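Local coordinates for betaine aldehyde dehydrogenase (Staphylococcus aureus subsp. aureus COL, PDB 4QTO), which catalyses the NAD-dependent oxidation of betaine aldehyde to glycine betaine, as a tetrameric member of the aldehyde dehydrogenase family, at residues A[445-450]-A[467-472]; A[287-292]-A[320-325]. All coordinates share one frame; numbering follows the deposited sequence.

Contact 1. Residues A[445-450]-A[467-472]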
loop_
_atom_site.group_PDB
_atom_site.type_symbol
_atom_site.label_atom_id
_atom_site.label_comp_id
_atom_site.label_asym_id
_atom_site.label_seq_id
_atom_site.Cartn_x
_atom_site.Cartn_y
_atom_site.Cartn_z
ATOM N N ALA A 445 -9.741 -13.583 23.432
ATOM C CA ALA A 445 -8.640 -13.020 24.211
ATOM C C ALA A 445 -7.750 -14.098 24.793
ATOM O O ALA A 445 -8.177 -15.246 25.022
ATOM C CB ALA A 445 -9.185 -12.215 25.368
ATOM N N VAL A 446 -6.510 -13.694 25.065
ATOM C CA VAL A 446 -5.553 -14.524 25.760
ATOM C C VAL A 446 -4.962 -13.705 26.889
ATOM O O VAL A 446 -4.443 -12.599 26.662
ATOM C CB VAL A 446 -4.378 -14.991 24.858
ATOM C CG1 VAL A 446 -3.528 -15.973 25.667
ATOM C CG2 VAL A 446 -4.894 -15.608 23.575
ATOM N N PHE A 447 -5.067 -14.219 28.121
ATOM C CA PHE A 447 -4.514 -13.576 29.320
ATOM C C PHE A 447 -3.324 -14.389 29.831
ATOM O O PHE A 447 -3.472 -15.593 30.188
ATOM C CB PHE A 447 -5.572 -13.420 30.414
ATOM C CG PHE A 447 -6.530 -12.315 30.146
ATOM C CD1 PHE A 447 -7.624 -12.498 29.316
ATOM C CD2 PHE A 447 -6.302 -11.050 30.658
ATOM C CE1 PHE A 447 -8.479 -11.441 29.015
ATOM C CE2 PHE A 447 -7.143 -9.989 30.342
ATOM C CZ PHE A 447 -8.229 -10.173 29.527
ATOM N N SER A 448 -2.166 -13.744 29.858
ATOM C CA SER A 448 -0.946 -14.320 30.391
ATOM C C SER A 448 0.110 -13.241 30.536
ATOM O O SER A 448 0.199 -12.399 29.649
ATOM C CB SER A 448 -0.376 -15.355 29.412
ATOM O OG SER A 448 0.874 -15.865 29.886
ATOM N N LYS A 449 0.898 -13.267 31.610
ATOM C CA LYS A 449 1.992 -12.317 31.744
ATOM C C LYS A 449 3.137 -12.696 30.808
ATOM O O LYS A 449 4.027 -11.879 30.591
ATOM C CB LYS A 449 2.488 -12.229 33.192
ATOM C CG LYS A 449 1.482 -11.550 34.091
ATOM C CD LYS A 449 1.812 -11.493 35.576
ATOM C CE LYS A 449 1.611 -12.839 36.271
ATOM N NZ LYS A 449 1.720 -12.737 37.757
ATOM N N ASP A 450 3.123 -13.930 30.284
ATOM C CA ASP A 450 4.121 -14.405 29.347
ATOM C C ASP A 450 3.643 -13.947 27.961
ATOM O O ASP A 450 2.874 -14.628 27.292
ATOM C CB ASP A 450 4.224 -15.937 29.420
ATOM C CG ASP A 450 5.281 -16.546 28.482
ATOM O OD1 ASP A 450 5.762 -15.873 27.534
ATOM O OD2 ASP A 450 5.564 -17.743 28.692
ATOM N N TRP A 467 -7.314 -10.270 21.336
ATOM C CA TRP A 467 -6.794 -9.352 22.324
ATOM C C TRP A 467 -5.804 -10.093 23.237
ATOM O O TRP A 467 -6.072 -11.219 23.680
ATOM C CB TRP A 467 -7.905 -8.794 23.205
ATOM C CG TRP A 467 -8.967 -8.084 22.455
ATOM C CD1 TRP A 467 -8.832 -6.920 21.757
ATOM C CD2 TRP A 467 -10.334 -8.473 22.325
ATOM N NE1 TRP A 467 -10.017 -6.572 21.184
ATOM C CE2 TRP A 467 -10.964 -7.506 21.527
ATOM C CE3 TRP A 467 -11.089 -9.558 22.780
ATOM C CZ2 TRP A 467 -12.321 -7.581 21.195
ATOM C CZ3 TRP A 467 -12.433 -9.616 22.457
ATOM C CH2 TRP A 467 -13.038 -8.634 21.695
ATOM N N ILE A 468 -4.670 -9.474 23.507
ATOM C CA ILE A 468 -3.689 -10.005 24.471
ATOM C C ILE A 468 -3.807 -9.129 25.704
ATOM O O ILE A 468 -3.547 -7.922 25.665
ATOM C CB ILE A 468 -2.265 -10.051 23.906
ATOM C CG1 ILE A 468 -2.213 -11.114 22.789
ATOM C CG2 ILE A 468 -1.283 -10.359 25.038
ATOM C CD1 ILE A 468 -0.918 -11.152 22.009
ATOM N N ASN A 469 -4.230 -9.750 26.809
ATOM C CA ASN A 469 -4.435 -9.049 28.062
ATOM C C ASN A 469 -5.438 -7.879 28.002
ATOM O O ASN A 469 -5.229 -6.812 28.588
ATOM C CB ASN A 469 -3.124 -8.644 28.716
ATOM C CG ASN A 469 -2.293 -9.845 29.122
ATOM O OD1 ASN A 469 -2.821 -10.838 29.614
ATOM N ND2 ASN A 469 -0.976 -9.782 28.868
ATOM N N ASP A 470 -6.528 -8.108 27.274
ATOM C CA ASP A 470 -7.616 -7.155 27.178
ATOM C C ASP A 470 -8.842 -7.916 26.710
ATOM O O ASP A 470 -8.739 -9.100 26.336
ATOM C CB ASP A 470 -7.265 -5.998 26.232
ATOM C CG ASP A 470 -7.929 -4.678 26.628
ATOM O OD1 ASP A 470 -9.064 -4.662 27.157
ATOM O OD2 ASP A 470 -7.276 -3.623 26.397
ATOM N N PHE A 471 -9.989 -7.254 26.752
ATOM C CA PHE A 471 -11.215 -7.820 26.221
ATOM C C PHE A 471 -12.102 -6.662 25.779
ATOM O O PHE A 471 -12.274 -5.705 26.534
ATOM C CB PHE A 471 -11.974 -8.761 27.221
ATOM C CG PHE A 471 -12.799 -9.759 26.511
ATOM C CD1 PHE A 471 -13.990 -9.373 25.934
ATOM C CD2 PHE A 471 -12.348 -11.061 26.314
ATOM C CE1 PHE A 471 -14.705 -10.250 25.171
ATOM C CE2 PHE A 471 -13.067 -11.930 25.524
ATOM C CZ PHE A 471 -14.243 -11.521 24.969
ATOM N N HIS A 472 -12.604 -6.748 24.544
ATOM C CA HIS A 472 -13.560 -5.816 23.904
ATOM C C HIS A 472 -13.059 -4.751 22.917
ATOM O O HIS A 472 -13.846 -4.326 22.084
ATOM C CB HIS A 472 -14.535 -5.108 24.867
ATOM C CG HIS A 472 -15.615 -5.982 25.450
ATOM N ND1 HIS A 472 -16.538 -6.651 24.672
ATOM C CD2 HIS A 472 -15.946 -6.236 26.738
ATOM C CE1 HIS A 472 -17.398 -7.283 25.457
ATOM N NE2 HIS A 472 -17.056 -7.059 26.712
#
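Val446 and Trp467 begin the polar part of this contact: Val446 N donates to Trp467 O at 2.9 Å, and Asn469 N returns a bond to Val446 O at 2.9 Å, pairing strands 443-447 and 465-468 in parallel. Where the strands end, the side chain of Asn469 takes over the work of a backbone. Its OD1 accepts from Ser448 N at 3.0 Å, and its ND2 donates to Ser448 O at 3.0 Å. With CG anti to its own carbonyl carbon (chi1 -64°), the amide reaches forward, past its register partner Phe447, to Ser448, although the chain of Asn469 turns off in a left-handed conformation, which asparagine tolerates well. Ser448 O lies in the amide plane, whereas ND2 sits well above the carbonyl plane of Ser448.

The apolar contacts gather beside the Ala445 and Trp467 face. The small methyl of Ala445 lets Phe471 CD2 come within 3.5 Å of its CB and meets the edge of the Trp467 indole. On this side Phe447 and Phe471 also touch Gln300 of helix 294-306. On the other face, Val446 and Ile468 pack against helix 451-460, which links the two strands in a beta-alpha-beta crossover.

The Phe447 ring receives an off-centre CH-pi contact from Asn469 CA, 4.1 Å from its centroid, and its CZ comes 3.4 Å from Asp470 O, a buried oxygen with no hydrogen-bonding partner.

Trp467 and Ile468 also pair in parallel with a strand of the second subunit. The chemistry implies a strand end held by an amide that supplies the acceptor and donor the next two backbone bonds would have brought.

Contact 2. Residues A[287-292]-A[320-325]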
loop_
_atom_site.group_PDB
_atom_site.type_symbol
_atom_site.label_atom_id
_atom_site.label_comp_id
_atom_site.label_asym_id
_atom_site.label_seq_id
_atom_site.Cartn_x
_atom_site.Cartn_y
_atom_site.Cartn_z
ATOM N N ILE A 287 -9.365 -16.911 27.030
ATOM C CA ILE A 287 -8.412 -17.912 27.465
ATOM C C ILE A 287 -7.529 -17.348 28.588
ATOM O O ILE A 287 -6.790 -16.382 28.379
ATOM C CB ILE A 287 -7.523 -18.340 26.282
ATOM C CG1 ILE A 287 -8.385 -18.896 25.144
ATOM C CG2 ILE A 287 -6.487 -19.350 26.707
ATOM C CD1 ILE A 287 -7.635 -19.122 23.857
ATOM N N ILE A 288 -7.585 -17.993 29.741
ATOM C CA ILE A 288 -6.878 -17.526 30.931
ATOM C C ILE A 288 -5.870 -18.561 31.405
ATOM O O ILE A 288 -6.234 -19.656 31.847
ATOM C CB ILE A 288 -7.897 -17.199 32.020
ATOM C CG1 ILE A 288 -8.954 -16.191 31.521
ATOM C CG2 ILE A 288 -7.198 -16.716 33.283
ATOM C CD1 ILE A 288 -10.110 -16.029 32.469
ATOM N N PHE A 289 -4.597 -18.232 31.277
ATOM C CA PHE A 289 -3.513 -19.105 31.736
ATOM C C PHE A 289 -3.222 -18.929 33.210
ATOM O O PHE A 289 -3.572 -17.898 33.813
ATOM C CB PHE A 289 -2.257 -18.833 30.929
ATOM C CG PHE A 289 -2.284 -19.427 29.548
ATOM C CD1 PHE A 289 -1.858 -20.734 29.356
ATOM C CD2 PHE A 289 -2.754 -18.720 28.468
ATOM C CE1 PHE A 289 -1.890 -21.311 28.107
ATOM C CE2 PHE A 289 -2.778 -19.285 27.200
ATOM C CZ PHE A 289 -2.337 -20.601 27.022
ATOM N N ASP A 290 -2.534 -19.918 33.799
ATOM C CA ASP A 290 -2.207 -19.857 35.224
ATOM C C ASP A 290 -1.199 -18.762 35.566
ATOM O O ASP A 290 -1.026 -18.451 36.734
ATOM C CB ASP A 290 -1.897 -21.237 35.831
ATOM C CG ASP A 290 -0.651 -21.876 35.341
ATOM O OD1 ASP A 290 0.253 -21.173 34.819
ATOM O OD2 ASP A 290 -0.549 -23.130 35.530
ATOM N N ASP A 291 -0.576 -18.153 34.549
ATOM C CA ASP A 291 0.312 -17.040 34.749
ATOM C C ASP A 291 -0.258 -15.692 34.299
ATOM O O ASP A 291 0.488 -14.727 34.114
ATOM C CB ASP A 291 1.695 -17.292 34.144
ATOM C CG ASP A 291 1.672 -17.476 32.646
ATOM O OD1 ASP A 291 0.581 -17.485 32.042
ATOM O OD2 ASP A 291 2.787 -17.611 32.059
ATOM N N ALA A 292 -1.568 -15.639 34.129
ATOM C CA ALA A 292 -2.247 -14.391 33.934
ATOM C C ALA A 292 -2.197 -13.575 35.222
ATOM O O ALA A 292 -2.036 -14.134 36.334
ATOM C CB ALA A 292 -3.688 -14.644 33.616
ATOM N N LEU A 320 -12.162 -20.234 28.911
ATOM C CA LEU A 320 -11.267 -21.392 28.903
ATOM C C LEU A 320 -10.180 -21.056 29.905
ATOM O O LEU A 320 -9.407 -20.123 29.698
ATOM C CB LEU A 320 -10.675 -21.641 27.531
ATOM C CG LEU A 320 -11.649 -22.084 26.471
ATOM C CD1 LEU A 320 -11.137 -21.965 25.062
ATOM C CD2 LEU A 320 -12.015 -23.511 26.753
ATOM N N VAL A 321 -10.133 -21.787 31.024
ATOM C CA VAL A 321 -9.204 -21.455 32.119
ATOM C C VAL A 321 -8.304 -22.650 32.415
ATOM O O VAL A 321 -8.733 -23.823 32.401
ATOM C CB VAL A 321 -9.967 -20.979 33.385
ATOM C CG1 VAL A 321 -10.904 -22.044 33.910
ATOM C CG2 VAL A 321 -8.991 -20.537 34.470
ATOM N N GLN A 322 -7.039 -22.385 32.649
ATOM C CA GLN A 322 -6.100 -23.465 32.879
ATOM C C GLN A 322 -6.524 -24.300 34.102
ATOM O O GLN A 322 -6.893 -23.731 35.118
ATOM C CB GLN A 322 -4.656 -22.923 32.954
ATOM C CG GLN A 322 -3.635 -24.018 32.799
ATOM C CD GLN A 322 -2.305 -23.498 32.278
ATOM O OE1 GLN A 322 -1.940 -22.323 32.428
ATOM N NE2 GLN A 322 -1.588 -24.369 31.580
ATOM N N ASN A 323 -6.459 -25.636 33.969
ATOM C CA ASN A 323 -6.921 -26.519 35.026
ATOM C C ASN A 323 -6.354 -26.201 36.387
ATOM O O ASN A 323 -7.060 -26.311 37.415
ATOM C CB ASN A 323 -6.641 -27.989 34.684
ATOM C CG ASN A 323 -7.559 -28.521 33.600
ATOM O OD1 ASN A 323 -8.732 -28.127 33.505
ATOM N ND2 ASN A 323 -7.047 -29.443 32.795
ATOM N N SER A 324 -5.082 -25.834 36.421
ATOM C CA SER A 324 -4.410 -25.523 37.667
ATOM C C SER A 324 -5.038 -24.416 38.503
ATOM O O SER A 324 -4.909 -24.414 39.737
ATOM C CB SER A 324 -2.932 -25.199 37.369
ATOM O OG SER A 324 -2.863 -24.161 36.409
ATOM N N ILE A 325 -5.695 -23.457 37.845
ATOM C CA ILE A 325 -6.361 -22.351 38.533
ATOM C C ILE A 325 -7.874 -22.323 38.337
ATOM O O ILE A 325 -8.523 -21.350 38.726
ATOM C CB ILE A 325 -5.776 -20.980 38.164
ATOM C CG1 ILE A 325 -5.870 -20.656 36.666
ATOM C CG2 ILE A 325 -4.332 -20.892 38.650
ATOM C CD1 ILE A 325 -5.861 -19.173 36.336
HETATM O O HOH W 1 0.647 -21.031 32.302
#
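Ile287 and Leu320 lie side by side in the tightly packed half of this contact, Ile287 CG1 4.1 Å from Leu320 CD1. Both point to one face of a parallel strand pair, where helix 428-436 covers them. The opposite face carries Ile288 and Val321, with Phe329 of helix 323-337 against both; the side chains of Ile288 and Ile325 cross at about a right angle, CG2 of the first 4.1 Å from CD1 of the second. Branched aliphatic residues suit such strands because they fill the space between sheet and helices. Two backbone bonds join the strands: Ile288 N to Leu320 O at 2.8 Å and Gln322 N to Ile288 O at 3.0 Å.

Beyond the strands the contact turns polar and opens to solvent. Asp290, in the type I turn from Phe289 to Ala292, gives its N-H to Gln322 OE1 at 2.8 Å, nearly straight (170°) and on a lone pair in the carbonyl plane. The long side chain of Gln322 leaves with CG anti to its N (chi1 -164°), which carries the amide across to the turn; OE1 also lies at the edge of the Phe289 ring, while NE2 is held by Glu426 O. On the solvent side Ser324 OG donates to the anti lone pair of Asp290 OD2 at 2.7 Å. Both carboxylate oxygens lie near OE1, acceptor against acceptor; a water bridges Asp290 OD1 (2.6 Å) and Gln322 OE1 (2.9 Å), donating to each.

A buried hydrocarbon layer thus passes into a hydrated polar edge, where Gln322 OE1 fixes the turn to the strand end and the carboxylate ties it to Ser324.

Contacts 1 and 2 are alternate joints of one sheet, whose strands run in the order 318-322, 285-288, 443-447, 465-468; their centres are about 12 Å apart. Between them lies the pairing of 285-288 with 443-447, in which Phe447 N to Ile287 O, 2.8 Å, is a probable backbone hydrogen bond. Past the strand ends, Ser448 OG lies 2.7 Å from Asp291 OD1, a probable hydrogen bond, while Asp291 OD2 forms a salt bridge with Lys453 in helix 451-460. Contact 1 reaches the second subunit; contact 2 touches no other chain of the assembly. Cys313, the active-site cysteine modified by beta-mercaptoethanol, falls in sequence between the two segments of contact 2.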